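Local coordinates for Alr1585 protein (Nostoc sp., PDB 5C2I), which is a haem-containing DyP-type (dye-decolorising) peroxidase, which probably uses hydrogen peroxide to oxidise dyes and related substrates, at residues A[206-210]-A[230-236]; A[335-341]-A[353-357]. The protein carries 1 engineered substitution. All coordinates share one frame; numbering follows the deposited sequence.

Both contacts lie on the propionate side of the haem, their centres about 15 Å apart, and each reaches the porphyrin carboxylates, contact 1 through Ser206 and contact 2 through Asn335 and Arg337. Ser206 serves both propionates; Asn335 and Arg337, near the start of segment 335-341, take the two oxygens of one of them. That carboxylate is the meeting point: O2D of the haem accepts from Ser206 OG at 2.6 Å and from Asn335 ND2 at 2.9 Å. Ser206 OG also packs 3.3 Å from Arg337 NH2. Away from the haem, the two contacts diverge, contact 1 into a loop-to-loop bridge and contact 2 into a turn and helix start packed on helix 350-358.

Contact 1. Residues A[206-210]-A[230-236]; sequences SQPLF and PKAPLDS. With HEM (protoporphyrin IX containing Fe), chain E.
Leu209 and Lys231 form a single bridge between two loops: Leu209 N donates to Pro230 O at 2.9 Å, and Ala232 N donates to Leu209 O at 3.1 Å. Proline, which has no N-H to offer, serves here through its carbonyl.

The Phe210 side chain runs along the partner loop. Its CB points neither at the partner nor away from it; with CG anti to the carbonyl carbon (chi1 -55°), the ring end nears residues 232-236. CD1 lies 4.1 Å from Leu234 CD2 and close to Ala232 O; CE1 reaches Ala232 CB at 3.7 Å; CZ, the tip, comes within 4.0 Å of Ser236 OG. Pro233 O and Ser236 OG sit at the ring edge, and Ser236 OG donates to Pro233 O at 2.7 Å, nearly in line with the carbonyl bond. The small methyl of Ala232 touches both Phe210 CE1 and Pro208 CB. Ala232 O is buried without a hydrogen-bond partner. Leu209 crosses Pro230 obliquely, its CD1 3.6 Å from Pro230 CG, and also packs on helix 212-221.

At the other end Ser206 N donates to haem O1A. This is an isolated parallel beta bridge between loops, one leading into the haem-propionate site.

Contact 2. Residues A[335-341]-A[353-357]; sequences NPRGDTA and AFKEE. With HEM (protoporphyrin IX containing Fe), chain E.
The start of helix 339-343 is held here by Glu357 of helix 350-358, just beyond a haem-binding turn. With CG of Glu357 anti to the backbone N (chi1 -174°) and the chain extended beyond it, the carboxylate reaches the N-H groups of Gly338 and Thr340. OE2 receives Gly338 N at 2.7 Å through its syn lone pair. OE1 takes two donors: Thr340 N nearly along the C-O bond, and Thr340 OG1 at 2.6 Å on its anti lone pair. The helix end would probably favour the charged acid. Gly338 is the N-cap, and its positive phi (110°) suits a residue without CB.

Phe354 brings CE1 to 3.5 Å from Gly338 N, while small side chains let the helices come close, Ala341 CB standing 3.8 Å from Ala353 CB. One water links Asn335 OD1 to Glu357 OE2, and another joins Thr340 OG1 to Ala353 O.

Asn335 OD1 accepts Arg337 N at 3.0 Å, closing an Asx turn, while its ND2 donates to haem O2D. Arg337 NH2 meets haem O1D at 2.9 Å in the guanidinium plane, and its NH1 binds Phe314 O. The whole is a helix start bound by a neighbouring helix's carboxylate, continuous with the haem-propionate pocket.

Contact 1. Residues A[206-210]-A[230-236]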
loop_
_atom_site.group_PDB
_atom_site.type_symbol
_atom_site.label_atom_id
_atom_site.label_comp_id
_atom_site.label_asym_id
_atom_site.label_seq_id
_atom_site.Cartn_x
_atom_site.Cartn_y
_atom_site.Cartn_z
ATOM N N SER A 206 -16.150 -23.902 0.446
ATOM C CA SER A 206 -17.306 -24.768 0.748
ATOM C C SER A 206 -17.246 -25.326 2.163
ATOM O O SER A 206 -16.363 -26.155 2.492
ATOM C CB SER A 206 -17.373 -25.918 -0.247
ATOM O OG SER A 206 -18.532 -26.689 0.001
ATOM N N GLN A 207 -18.168 -24.860 3.000
ATOM C CA GLN A 207 -18.206 -25.259 4.417
ATOM C C GLN A 207 -19.611 -25.659 4.863
ATOM O O GLN A 207 -20.598 -25.073 4.413
ATOM C CB GLN A 207 -17.752 -24.127 5.299
ATOM C CG GLN A 207 -16.334 -23.666 5.055
ATOM C CD GLN A 207 -15.337 -24.349 5.953
ATOM O OE1 GLN A 207 -15.456 -25.548 6.275
ATOM N NE2 GLN A 207 -14.366 -23.571 6.405
ATOM N N PRO A 208 -19.711 -26.630 5.766
ATOM C CA PRO A 208 -20.951 -26.728 6.540
ATOM C C PRO A 208 -21.241 -25.433 7.279
ATOM O O PRO A 208 -20.313 -24.847 7.862
ATOM C CB PRO A 208 -20.656 -27.845 7.548
ATOM C CG PRO A 208 -19.450 -28.534 7.069
ATOM C CD PRO A 208 -18.671 -27.551 6.259
ATOM N N LEU A 209 -22.493 -24.987 7.264
ATOM C CA LEU A 209 -22.867 -23.725 7.890
ATOM C C LEU A 209 -23.845 -23.975 9.016
ATOM O O LEU A 209 -24.757 -24.824 8.894
ATOM C CB LEU A 209 -23.495 -22.774 6.864
ATOM C CG LEU A 209 -22.609 -22.506 5.629
ATOM C CD1 LEU A 209 -23.319 -21.503 4.721
ATOM C CD2 LEU A 209 -21.256 -21.956 6.048
ATOM N N PHE A 210 -23.705 -23.171 10.071
ATOM C CA PHE A 210 -24.494 -23.316 11.301
ATOM C C PHE A 210 -25.112 -22.024 11.806
ATOM O O PHE A 210 -26.248 -22.020 12.223
ATOM C CB PHE A 210 -23.594 -23.880 12.420
ATOM C CG PHE A 210 -22.918 -25.159 12.044
ATOM C CD1 PHE A 210 -23.606 -26.358 12.088
ATOM C CD2 PHE A 210 -21.611 -25.167 11.624
ATOM C CE1 PHE A 210 -22.983 -27.540 11.710
ATOM C CE2 PHE A 210 -20.995 -26.345 11.237
ATOM C CZ PHE A 210 -21.689 -27.516 11.320
ATOM N N PRO A 230 -25.638 -25.924 1.897
ATOM C CA PRO A 230 -24.474 -26.025 2.755
ATOM C C PRO A 230 -24.755 -26.108 4.271
ATOM O O PRO A 230 -23.851 -26.336 5.056
ATOM C CB PRO A 230 -23.761 -24.706 2.494
ATOM C CG PRO A 230 -24.890 -23.753 2.341
ATOM C CD PRO A 230 -25.918 -24.519 1.517
ATOM N N LYS A 231 -25.996 -25.947 4.677
ATOM C CA LYS A 231 -26.338 -26.093 6.069
ATOM C C LYS A 231 -26.060 -27.499 6.563
ATOM O O LYS A 231 -26.086 -28.463 5.803
ATOM C CB LYS A 231 -27.827 -25.788 6.297
ATOM C CG LYS A 231 -28.153 -24.321 6.063
ATOM C CD LYS A 231 -29.584 -23.930 6.416
ATOM C CE LYS A 231 -30.776 -24.375 5.631
ATOM N NZ LYS A 231 -30.523 -24.646 4.221
ATOM N N ALA A 232 -25.773 -27.612 7.841
ATOM C CA ALA A 232 -25.555 -28.917 8.479
ATOM C C ALA A 232 -26.168 -28.912 9.878
ATOM O O ALA A 232 -26.268 -27.848 10.511
ATOM C CB ALA A 232 -24.078 -29.221 8.573
ATOM N N PRO A 233 -26.610 -30.096 10.362
ATOM C CA PRO A 233 -27.192 -30.153 11.705
ATOM C C PRO A 233 -26.102 -30.023 12.740
ATOM O O PRO A 233 -24.952 -30.405 12.493
ATOM C CB PRO A 233 -27.832 -31.535 11.745
ATOM C CG PRO A 233 -27.043 -32.347 10.798
ATOM C CD PRO A 233 -26.574 -31.404 9.715
ATOM N N LEU A 234 -26.461 -29.553 13.918
ATOM C CA LEU A 234 -25.505 -29.423 14.998
ATOM C C LEU A 234 -24.824 -30.728 15.382
ATOM O O LEU A 234 -23.674 -30.696 15.756
ATOM C CB LEU A 234 -26.116 -28.757 16.236
ATOM C CG LEU A 234 -26.421 -27.256 16.102
ATOM C CD1 LEU A 234 -27.121 -26.813 17.383
ATOM C CD2 LEU A 234 -25.175 -26.446 15.884
ATOM N N ASP A 235 -25.519 -31.845 15.249
ATOM C CA ASP A 235 -24.914 -33.135 15.596
ATOM C C ASP A 235 -23.855 -33.637 14.618
ATOM O O ASP A 235 -23.220 -34.662 14.882
ATOM C CB ASP A 235 -25.971 -34.202 15.905
ATOM C CG ASP A 235 -26.712 -34.687 14.709
ATOM O OD1 ASP A 235 -26.490 -34.263 13.577
ATOM O OD2 ASP A 235 -27.536 -35.568 14.906
ATOM N N SER A 236 -23.612 -32.886 13.538
ATOM C CA SER A 236 -22.507 -33.172 12.654
ATOM C C SER A 236 -21.201 -32.499 13.117
ATOM O O SER A 236 -20.134 -32.750 12.552
ATOM C CB SER A 236 -22.807 -32.785 11.209
ATOM O OG SER A 236 -22.769 -31.364 11.137
HETATM C CHA HEM E . -11.716 -28.041 -0.518
HETATM C CHB HEM E . -6.952 -27.389 -0.891
HETATM C CHC HEM E . -6.240 -30.850 2.416
HETATM C CHD HEM E . -10.987 -31.638 2.567
HETATM C C1A HEM E . -10.477 -27.573 -0.925
HETATM C C2A HEM E . -10.264 -26.581 -1.928
HETATM C C3A HEM E . -8.929 -26.402 -2.028
HETATM C C4A HEM E . -8.324 -27.257 -1.079
HETATM C CMA HEM E . -8.190 -25.441 -2.920
HETATM C CAA HEM E . -11.326 -25.838 -2.749
HETATM C CBA HEM E . -11.912 -24.552 -2.160
HETATM C CGA HEM E . -12.594 -24.879 -0.859
HETATM O O1A HEM E . -13.782 -25.315 -0.817
HETATM O O2A HEM E . -11.961 -24.717 0.185
HETATM C C1B HEM E . -6.365 -28.259 0.026
HETATM C C2B HEM E . -4.950 -28.336 0.271
HETATM C C3B HEM E . -4.752 -29.253 1.207
HETATM C C4B HEM E . -6.077 -29.804 1.501
HETATM C CMB HEM E . -3.924 -27.490 -0.396
HETATM C CAB HEM E . -3.519 -29.705 1.899
HETATM C CBB HEM E . -2.411 -28.953 2.026
HETATM C C1C HEM E . -7.485 -31.422 2.723
HETATM C C2C HEM E . -7.696 -32.546 3.494
HETATM C C3C HEM E . -9.047 -32.779 3.513
HETATM C C4C HEM E . -9.646 -31.762 2.762
HETATM C CMC HEM E . -6.675 -33.353 4.243
HETATM C CAC HEM E . -9.799 -33.866 4.139
HETATM C CBC HEM E . -9.413 -35.096 4.374
HETATM C C1D HEM E . -11.537 -30.608 1.806
HETATM C C2D HEM E . -12.983 -30.453 1.686
HETATM C C3D HEM E . -13.193 -29.491 0.798
HETATM C C4D HEM E . -11.840 -29.029 0.421
HETATM C CMD HEM E . -14.071 -31.239 2.398
HETATM C CAD HEM E . -14.529 -28.949 0.378
HETATM C CBD HEM E . -15.172 -29.735 -0.770
HETATM C CGD HEM E . -16.510 -29.151 -1.088
HETATM O O1D HEM E . -16.695 -28.813 -2.255
HETATM O O2D HEM E . -17.430 -29.009 -0.211
HETATM N NA HEM E . -9.278 -28.035 -0.468
HETATM N NB HEM E . -6.956 -29.186 0.712
HETATM N NC HEM E . -8.668 -30.996 2.192
HETATM N ND HEM E . -10.884 -29.791 0.976
HETATM FE FE HEM E . -8.980 -29.523 0.827
HETATM O O HOH W 1 -8.916 -28.116 2.693
#

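Contact 2. Residues A[335-341]-A[353-357]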
loop_
_atom_site.group_PDB
_atom_site.type_symbol
_atom_site.label_atom_id
_atom_site.label_comp_id
_atom_site.label_asym_id
_atom_site.label_seq_id
_atom_site.Cartn_x
_atom_site.Cartn_y
_atom_site.Cartn_z
ATOM N N ASN A 335 -16.082 -33.985 -1.460
ATOM C CA ASN A 335 -17.491 -33.690 -1.402
ATOM C C ASN A 335 -18.161 -34.138 -2.687
ATOM O O ASN A 335 -18.203 -33.410 -3.687
ATOM C CB ASN A 335 -17.793 -32.228 -1.136
ATOM C CG ASN A 335 -19.306 -31.994 -0.973
ATOM O OD1 ASN A 335 -20.108 -32.928 -1.147
ATOM N ND2 ASN A 335 -19.699 -30.761 -0.704
ATOM N N PRO A 336 -18.653 -35.380 -2.689
ATOM C CA PRO A 336 -19.185 -35.922 -3.934
ATOM C C PRO A 336 -20.498 -35.273 -4.406
ATOM O O PRO A 336 -20.961 -35.601 -5.504
ATOM C CB PRO A 336 -19.390 -37.425 -3.603
ATOM C CG PRO A 336 -18.456 -37.709 -2.480
ATOM C CD PRO A 336 -18.452 -36.426 -1.669
ATOM N N ARG A 337 -21.106 -34.432 -3.557
ATOM C CA ARG A 337 -22.379 -33.765 -3.827
ATOM C C ARG A 337 -23.440 -34.669 -4.473
ATOM O O ARG A 337 -24.145 -34.261 -5.420
ATOM C CB ARG A 337 -22.167 -32.491 -4.687
ATOM C CG ARG A 337 -21.201 -31.530 -4.020
ATOM C CD ARG A 337 -21.123 -30.186 -4.715
ATOM N NE ARG A 337 -20.118 -29.365 -4.045
ATOM C CZ ARG A 337 -20.195 -28.060 -3.771
ATOM N NH1 ARG A 337 -21.253 -27.325 -4.107
ATOM N NH2 ARG A 337 -19.149 -27.478 -3.179
ATOM N N GLY A 338 -23.534 -35.896 -3.982
ATOM C CA GLY A 338 -24.496 -36.860 -4.504
ATOM C C GLY A 338 -23.961 -38.040 -5.286
ATOM O O GLY A 338 -24.729 -38.986 -5.570
ATOM N N ASP A 339 -22.684 -38.016 -5.689
ATOM C CA ASP A 339 -22.152 -39.159 -6.507
ATOM C C ASP A 339 -22.373 -40.493 -5.803
ATOM O O ASP A 339 -22.646 -41.492 -6.470
ATOM C CB ASP A 339 -20.639 -39.047 -6.807
ATOM C CG ASP A 339 -20.307 -38.057 -7.888
ATOM O OD1 ASP A 339 -21.182 -37.686 -8.717
ATOM O OD2 ASP A 339 -19.124 -37.620 -7.908
ATOM N N THR A 340 -22.231 -40.544 -4.476
ATOM C CA THR A 340 -22.343 -41.847 -3.772
ATOM C C THR A 340 -23.793 -42.324 -3.683
ATOM O O THR A 340 -24.070 -43.534 -3.691
ATOM C CB THR A 340 -21.730 -41.870 -2.358
ATOM O OG1 THR A 340 -22.559 -41.128 -1.442
ATOM C CG2 THR A 340 -20.304 -41.338 -2.347
ATOM N N ALA A 341 -24.714 -41.365 -3.686
ATOM C CA ALA A 341 -26.133 -41.655 -3.652
ATOM C C ALA A 341 -26.652 -42.160 -4.988
ATOM O O ALA A 341 -27.592 -42.935 -5.027
ATOM C CB ALA A 341 -26.902 -40.416 -3.184
ATOM N N ALA A 353 -29.413 -42.001 1.151
ATOM C CA ALA A 353 -28.010 -42.160 0.841
ATOM C C ALA A 353 -27.286 -40.788 0.772
ATOM O O ALA A 353 -26.165 -40.680 1.207
ATOM C CB ALA A 353 -27.825 -42.923 -0.464
ATOM N N PHE A 354 -27.944 -39.769 0.219
ATOM C CA PHE A 354 -27.378 -38.427 0.169
ATOM C C PHE A 354 -27.224 -37.844 1.584
ATOM O O PHE A 354 -26.202 -37.234 1.900
ATOM C CB PHE A 354 -28.224 -37.548 -0.747
ATOM C CG PHE A 354 -27.634 -36.196 -1.065
ATOM C CD1 PHE A 354 -26.286 -36.018 -1.244
ATOM C CD2 PHE A 354 -28.497 -35.101 -1.267
ATOM C CE1 PHE A 354 -25.759 -34.789 -1.565
ATOM C CE2 PHE A 354 -27.969 -33.854 -1.569
ATOM C CZ PHE A 354 -26.602 -33.710 -1.750
ATOM N N LYS A 355 -28.208 -38.065 2.457
ATOM C CA LYS A 355 -28.091 -37.612 3.856
ATOM C C LYS A 355 -26.865 -38.266 4.511
ATOM O O LYS A 355 -26.105 -37.621 5.199
ATOM C CB LYS A 355 -29.362 -37.891 4.657
ATOM C CG LYS A 355 -30.466 -36.902 4.379
ATOM C CD LYS A 355 -31.600 -37.022 5.391
ATOM C CE LYS A 355 -32.774 -36.182 4.920
ATOM N NZ LYS A 355 -33.654 -36.929 3.994
ATOM N N GLU A 356 -26.697 -39.558 4.287
ATOM C CA GLU A 356 -25.573 -40.293 4.821
ATOM C C GLU A 356 -24.260 -39.759 4.261
ATOM O O GLU A 356 -23.294 -39.548 4.994
ATOM C CB GLU A 356 -25.756 -41.777 4.464
ATOM C CG GLU A 356 -24.945 -42.709 5.304
ATOM C CD GLU A 356 -25.241 -44.154 4.940
ATOM O OE1 GLU A 356 -26.435 -44.571 5.100
ATOM O OE2 GLU A 356 -24.304 -44.850 4.486
ATOM N N GLU A 357 -24.213 -39.546 2.939
ATOM C CA GLU A 357 -23.029 -38.927 2.313
ATOM C C GLU A 357 -22.687 -37.583 2.967
ATOM O O GLU A 357 -21.516 -37.293 3.268
ATOM C CB GLU A 357 -23.259 -38.728 0.828
ATOM C CG GLU A 357 -22.051 -38.229 0.067
ATOM C CD GLU A 357 -22.386 -37.796 -1.324
ATOM O OE1 GLU A 357 -22.665 -38.682 -2.160
ATOM O OE2 GLU A 357 -22.434 -36.554 -1.564
HETATM C CHA HEM E . -11.716 -28.041 -0.518
HETATM C CHB HEM E . -6.952 -27.389 -0.891
HETATM C CHC HEM E . -6.240 -30.850 2.416
HETATM C CHD HEM E . -10.987 -31.638 2.567
HETATM C C1A HEM E . -10.477 -27.573 -0.925
HETATM C C2A HEM E . -10.264 -26.581 -1.928
HETATM C C3A HEM E . -8.929 -26.402 -2.028
HETATM C C4A HEM E . -8.324 -27.257 -1.079
HETATM C CMA HEM E . -8.190 -25.441 -2.920
HETATM C CAA HEM E . -11.326 -25.838 -2.749
HETATM C CBA HEM E . -11.912 -24.552 -2.160
HETATM C CGA HEM E . -12.594 -24.879 -0.859
HETATM O O1A HEM E . -13.782 -25.315 -0.817
HETATM O O2A HEM E . -11.961 -24.717 0.185
HETATM C C1B HEM E . -6.365 -28.259 0.026
HETATM C C2B HEM E . -4.950 -28.336 0.271
HETATM C C3B HEM E . -4.752 -29.253 1.207
HETATM C C4B HEM E . -6.077 -29.804 1.501
HETATM C CMB HEM E . -3.924 -27.490 -0.396
HETATM C CAB HEM E . -3.519 -29.705 1.899
HETATM C CBB HEM E . -2.411 -28.953 2.026
HETATM C C1C HEM E . -7.485 -31.422 2.723
HETATM C C2C HEM E . -7.696 -32.546 3.494
HETATM C C3C HEM E . -9.047 -32.779 3.513
HETATM C C4C HEM E . -9.646 -31.762 2.762
HETATM C CMC HEM E . -6.675 -33.353 4.243
HETATM C CAC HEM E . -9.799 -33.866 4.139
HETATM C CBC HEM E . -9.413 -35.096 4.374
HETATM C C1D HEM E . -11.537 -30.608 1.806
HETATM C C2D HEM E . -12.983 -30.453 1.686
HETATM C C3D HEM E . -13.193 -29.491 0.798
HETATM C C4D HEM E . -11.840 -29.029 0.421
HETATM C CMD HEM E . -14.071 -31.239 2.398
HETATM C CAD HEM E . -14.529 -28.949 0.378
HETATM C CBD HEM E . -15.172 -29.735 -0.770
HETATM C CGD HEM E . -16.510 -29.151 -1.088
HETATM O O1D HEM E . -16.695 -28.813 -2.255
HETATM O O2D HEM E . -17.430 -29.009 -0.211
HETATM N NA HEM E . -9.278 -28.035 -0.468
HETATM N NB HEM E . -6.956 -29.186 0.712
HETATM N NC HEM E . -8.668 -30.996 2.192
HETATM N ND HEM E . -10.884 -29.791 0.976
HETATM FE FE HEM E . -8.980 -29.523 0.827
HETATM O O HOH W 2 -22.050 -34.477 0.241
HETATM O O HOH W 3 -24.022 -42.456 0.442
HETATM O O HOH W 1 -8.916 -28.116 2.693
#